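PDB 4NEO: peptide synthetase NRPS type II-PCP from Streptomyces verticillus, which is a small helical peptidyl carrier protein of the phosphopantetheine-attachment family, of the free-standing (type II) kind associated with nonribosomal peptide synthetases. Local coordinates for residues R15-D20 with E58-A63; I67-E72 with D81-T86. All coordinates share one frame; numbering follows the deposited sequence.

Contact 1 (R15-D20 with E58-A63); sequences RALERD and EELVDA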
# COMPACT_ATOMS: atom_id res chain seq x y z
N ARG A 15 -3.74 6.66 -8.43
CA ARG A 15 -2.30 6.52 -8.74
C ARG A 15 -1.42 7.32 -7.79
O ARG A 15 -0.36 6.84 -7.43
CB ARG A 15 -1.95 6.93 -10.17
CG ARG A 15 -2.36 5.85 -11.13
CD ARG A 15 -2.25 6.32 -12.57
NE ARG A 15 -2.52 5.25 -13.51
CZ ARG A 15 -2.63 5.41 -14.83
NH1 ARG A 15 -2.89 4.36 -15.62
NH2 ARG A 15 -2.48 6.62 -15.37
N ALA A 16 -1.88 8.47 -7.33
CA ALA A 16 -1.12 9.24 -6.36
C ALA A 16 -0.99 8.48 -5.07
O ALA A 16 0.11 8.43 -4.49
CB ALA A 16 -1.73 10.60 -6.11
N LEU A 17 -2.06 7.85 -4.61
CA LEU A 17 -1.95 7.05 -3.40
C LEU A 17 -1.02 5.85 -3.60
O LEU A 17 -0.22 5.51 -2.73
CB LEU A 17 -3.34 6.58 -2.93
CG LEU A 17 -3.33 5.67 -1.68
CD1 LEU A 17 -2.76 6.37 -0.46
CD2 LEU A 17 -4.78 5.28 -1.39
N GLU A 18 -1.17 5.19 -4.73
CA GLU A 18 -0.37 4.04 -5.04
C GLU A 18 1.14 4.34 -5.03
O GLU A 18 1.91 3.53 -4.52
CB GLU A 18 -0.74 3.46 -6.41
CG GLU A 18 -0.07 2.16 -6.76
CD GLU A 18 -0.43 1.70 -8.18
OE1 GLU A 18 -1.38 0.97 -8.34
OE2 GLU A 18 0.20 2.12 -9.13
N ARG A 19 1.53 5.47 -5.60
CA ARG A 19 2.91 5.96 -5.59
C ARG A 19 3.42 6.02 -4.15
O ARG A 19 4.49 5.51 -3.83
CB ARG A 19 2.94 7.38 -6.15
CG ARG A 19 3.55 7.66 -7.52
CD ARG A 19 4.09 9.11 -7.41
NE ARG A 19 3.48 9.72 -6.22
CZ ARG A 19 2.53 10.65 -6.24
NH1 ARG A 19 1.95 10.99 -5.12
NH2 ARG A 19 2.13 11.15 -7.37
N ASP A 20 2.66 6.68 -3.29
CA ASP A 20 3.07 6.85 -1.90
C ASP A 20 3.14 5.53 -1.14
O ASP A 20 4.03 5.33 -0.33
CB ASP A 20 2.16 7.83 -1.14
CG ASP A 20 2.38 9.33 -1.55
OD1 ASP A 20 3.32 9.68 -2.29
OD2 ASP A 20 1.58 10.16 -1.08
N GLU A 58 -1.49 4.09 7.53
CA GLU A 58 -2.52 4.67 8.34
C GLU A 58 -2.20 6.16 8.64
O GLU A 58 -3.11 7.02 8.62
CB GLU A 58 -2.66 3.94 9.69
CG GLU A 58 -3.32 2.56 9.72
CD GLU A 58 -3.26 1.92 11.14
OE1 GLU A 58 -2.14 1.79 11.68
OE2 GLU A 58 -4.28 1.53 11.73
N GLU A 59 -0.96 6.46 8.99
CA GLU A 59 -0.56 7.88 9.21
C GLU A 59 -0.77 8.62 7.89
O GLU A 59 -1.34 9.68 7.88
CB GLU A 59 0.88 8.01 9.70
CG GLU A 59 1.06 7.72 11.19
CD GLU A 59 2.39 7.05 11.54
OE1 GLU A 59 3.36 7.23 10.77
OE2 GLU A 59 2.46 6.34 12.60
N LEU A 60 -0.37 8.03 6.78
CA LEU A 60 -0.54 8.69 5.46
C LEU A 60 -1.97 9.15 5.11
O LEU A 60 -2.15 10.26 4.64
CB LEU A 60 -0.01 7.79 4.39
CG LEU A 60 -0.12 8.22 2.93
CD1 LEU A 60 0.76 9.42 2.71
CD2 LEU A 60 0.26 7.13 1.99
N VAL A 61 -2.97 8.29 5.36
CA VAL A 61 -4.38 8.54 4.97
C VAL A 61 -5.20 8.99 6.17
O VAL A 61 -6.39 9.27 6.07
CB VAL A 61 -4.98 7.29 4.27
CG1 VAL A 61 -4.09 6.87 3.10
CG2 VAL A 61 -5.08 6.07 5.21
N ASP A 62 -4.54 9.06 7.31
CA ASP A 62 -5.13 9.46 8.58
C ASP A 62 -6.38 8.65 8.93
O ASP A 62 -7.42 9.18 9.26
CB ASP A 62 -5.44 10.96 8.62
CG ASP A 62 -5.82 11.42 10.05
OD1 ASP A 62 -5.17 10.93 11.02
OD2 ASP A 62 -6.77 12.23 10.21
N ALA A 63 -6.24 7.34 8.89
CA ALA A 63 -7.33 6.43 9.18
C ALA A 63 -6.75 5.11 9.64
O ALA A 63 -5.74 4.69 9.10
CB ALA A 63 -8.16 6.20 7.94
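Leu-17 and Asp-20 on helix 7-28 meet Leu-60 and Val-61 on helix 54-61, a small, largely apolar contact between two helices of the carrier-protein helical bundle. Methyls carry most of it. CD1 of Leu-17 lies 3.8 Å from CG1 of Val-61 and 4.0 Å from CD2 of Leu-60, one methyl thus bridging two residues of helix 54-61. The Leu-17 side chain runs at about a right angle to that of Val-61 and at a slant to that of Leu-60. CD2 of Leu-60 also packs 3.7 Å from CB of Asp-20, the aliphatic root of an acidic side chain, while the other leucine methyl, CD1, lies 3.9 Å from OD2 of that carboxylate. Both leucines hold CG anti to their own backbone N (chi1 178° for Leu-17, 177° for Leu-60), which directs each branched end to the other helix. No hydrogen bond crosses here. The other oxygen of Asp-20, OD1, faces NH1 of Arg-19, but this salt bridge is weak and, resting on one of two arginine conformers, doubtful. Farther out, Val-61 touches Leu-87. Directly after Val-61 the helix ends in a Schellman motif, with Asp-62 at positive phi (53°) as its C-prime residue and the N of Ala-63 bonded back to O of Glu-58 at 3.2 Å.

Contact 2 (I67-E72 with D81-T86); sequences IRVLLE and DHVHAT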
# COMPACT_ATOMS: atom_id res chain seq x y z
N ILE A 67 -4.43 -4.84 9.70
CA ILE A 67 -3.27 -5.47 9.09
C ILE A 67 -3.70 -6.44 7.94
O ILE A 67 -2.94 -6.69 7.00
CB ILE A 67 -2.45 -6.24 10.17
CG1 ILE A 67 -1.03 -6.51 9.70
CG2 ILE A 67 -3.12 -7.54 10.57
CD1 ILE A 67 -0.13 -5.34 10.01
N ARG A 68 -4.93 -6.94 8.03
CA ARG A 68 -5.52 -7.76 6.95
C ARG A 68 -5.56 -7.04 5.60
O ARG A 68 -5.59 -7.68 4.57
CB ARG A 68 -6.96 -8.11 7.30
CG ARG A 68 -7.17 -9.06 8.40
CD ARG A 68 -8.66 -9.07 8.67
NE ARG A 68 -8.94 -9.85 9.83
CZ ARG A 68 -9.09 -11.17 9.85
NH1 ARG A 68 -8.94 -11.85 8.73
NH2 ARG A 68 -9.37 -11.83 10.99
N VAL A 69 -5.53 -5.73 5.60
CA VAL A 69 -5.61 -5.00 4.37
C VAL A 69 -4.32 -5.31 3.54
O VAL A 69 -4.41 -5.73 2.39
CB VAL A 69 -5.83 -3.53 4.60
CG1 VAL A 69 -5.73 -2.74 3.31
CG2 VAL A 69 -7.17 -3.27 5.31
N LEU A 70 -3.16 -5.23 4.16
CA LEU A 70 -1.93 -5.65 3.48
C LEU A 70 -1.90 -7.16 3.26
O LEU A 70 -1.52 -7.63 2.19
CB LEU A 70 -0.69 -5.23 4.28
CG LEU A 70 0.75 -5.51 3.77
CD1 LEU A 70 1.71 -4.70 4.61
CD2 LEU A 70 1.15 -6.94 3.96
N LEU A 71 -2.23 -7.93 4.29
CA LEU A 71 -1.93 -9.35 4.26
C LEU A 71 -2.92 -10.12 3.42
O LEU A 71 -2.63 -11.24 3.04
CB LEU A 71 -1.85 -9.96 5.66
CG LEU A 71 -0.66 -9.46 6.51
CD1 LEU A 71 -0.74 -10.05 7.92
CD2 LEU A 71 0.65 -9.83 5.83
N GLU A 72 -4.07 -9.53 3.11
CA GLU A 72 -5.06 -10.21 2.25
C GLU A 72 -5.03 -9.70 0.80
O GLU A 72 -5.53 -10.36 -0.11
CB GLU A 72 -6.47 -10.08 2.85
CG GLU A 72 -6.59 -10.94 4.10
CD GLU A 72 -7.95 -10.83 4.78
OE1 GLU A 72 -8.82 -10.10 4.26
OE2 GLU A 72 -8.10 -11.47 5.85
N ASP A 81 -6.05 -0.11 -3.70
CA ASP A 81 -7.45 -0.22 -4.07
C ASP A 81 -8.30 -0.45 -2.86
O ASP A 81 -9.36 0.14 -2.77
CB ASP A 81 -7.69 -1.33 -5.11
CG ASP A 81 -7.33 -0.87 -6.56
OD1 ASP A 81 -6.76 0.23 -6.77
OD2 ASP A 81 -7.62 -1.63 -7.50
N HIS A 82 -7.85 -1.29 -1.91
CA HIS A 82 -8.61 -1.66 -0.69
C HIS A 82 -8.65 -0.49 0.30
O HIS A 82 -9.54 -0.39 1.16
CB HIS A 82 -7.90 -2.83 0.01
CG HIS A 82 -8.75 -4.05 0.31
ND1 HIS A 82 -9.69 -4.56 -0.56
CD2 HIS A 82 -8.69 -4.92 1.35
CE1 HIS A 82 -10.21 -5.66 -0.04
NE2 HIS A 82 -9.62 -5.90 1.12
N VAL A 83 -7.61 0.35 0.28
CA VAL A 83 -7.61 1.59 1.04
C VAL A 83 -8.45 2.64 0.30
O VAL A 83 -9.26 3.26 0.89
CB VAL A 83 -6.19 2.10 1.33
CG1 VAL A 83 -6.21 3.47 1.94
CG2 VAL A 83 -5.39 1.11 2.17
N HIS A 84 -8.24 2.85 -1.00
CA HIS A 84 -8.90 3.93 -1.83
C HIS A 84 -10.40 3.84 -1.85
O HIS A 84 -11.08 4.89 -2.11
CB HIS A 84 -8.32 4.00 -3.31
CG HIS A 84 -9.05 4.93 -4.28
ND1 HIS A 84 -8.78 6.29 -4.38
CD2 HIS A 84 -9.98 4.66 -5.23
CE1 HIS A 84 -9.55 6.81 -5.33
NE2 HIS A 84 -10.28 5.84 -5.86
N ALA A 85 -10.86 2.60 -1.59
CA ALA A 85 -12.27 2.20 -1.42
C ALA A 85 -12.82 2.73 -0.13
O ALA A 85 -13.87 3.40 -0.11
CB ALA A 85 -12.45 0.68 -1.44
N THR A 86 -12.15 2.39 0.96
CA THR A 86 -12.49 2.87 2.30
C THR A 86 -12.71 4.41 2.34
O THR A 86 -13.76 4.93 2.78
CB THR A 86 -11.35 2.46 3.22
OG1 THR A 86 -11.35 1.03 3.30
CG2 THR A 86 -11.45 3.14 4.58
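Val-69 has CG1 anti to its backbone N (chi1 173°), and Val-83 has CG2 anti to its carbonyl carbon; these rotamers bring the two methyls to 4.0 Å, CG1 of Val-69 against CG2 of Val-83. The pair joins helix 67-73 to helix 76-86, consecutive helices of the carrier-protein bundle, with the valine side chains meeting at about a right angle. The same CG1 of Val-69 is also 4.0 Å from CB of His-82. In the histidine conformer described here, one of two, that methyl sits at the edge of the imidazole, near its plane, and 4.2 Å from CD2. One valine methyl thus carries the whole first shell, and no hydrogen bond spans the two segments. Val-83 is buried and also packs on Leu-65, whereas His-82 lies at the exposed margin. Outward from the valine, Arg-68 and Glu-72, one helical turn apart, form a salt bridge in which OE2 of Glu-72 lies nearly in the guanidinium plane, 3.0 Å from NH1 of Arg-68. On helix 76-86, OG1 of Thr-86 donates to O of His-82 at 3.1 Å, in the carbonyl plane.

Overall arrangement
From the N terminus, the chain runs through the long helix 7-28, passes helix 47-50 and returns along helix 54-61, where contact 1 closes a loop of 37 residues. Contact 2 opens only afterwards, on helix 67-73, and closes a much shorter loop of eight residues when helix 76-86 packs back against it. The two are therefore in series, neither nested nor crossed. In space they join: CD2 of Leu-17 lies 4.0 Å from CG1 of Val-83, and the same Val-83 methyl is 4.2 Å from CG1 of Val-61. Helix 76-86 thereby links the pair of helices in contact 1 to helix 67-73.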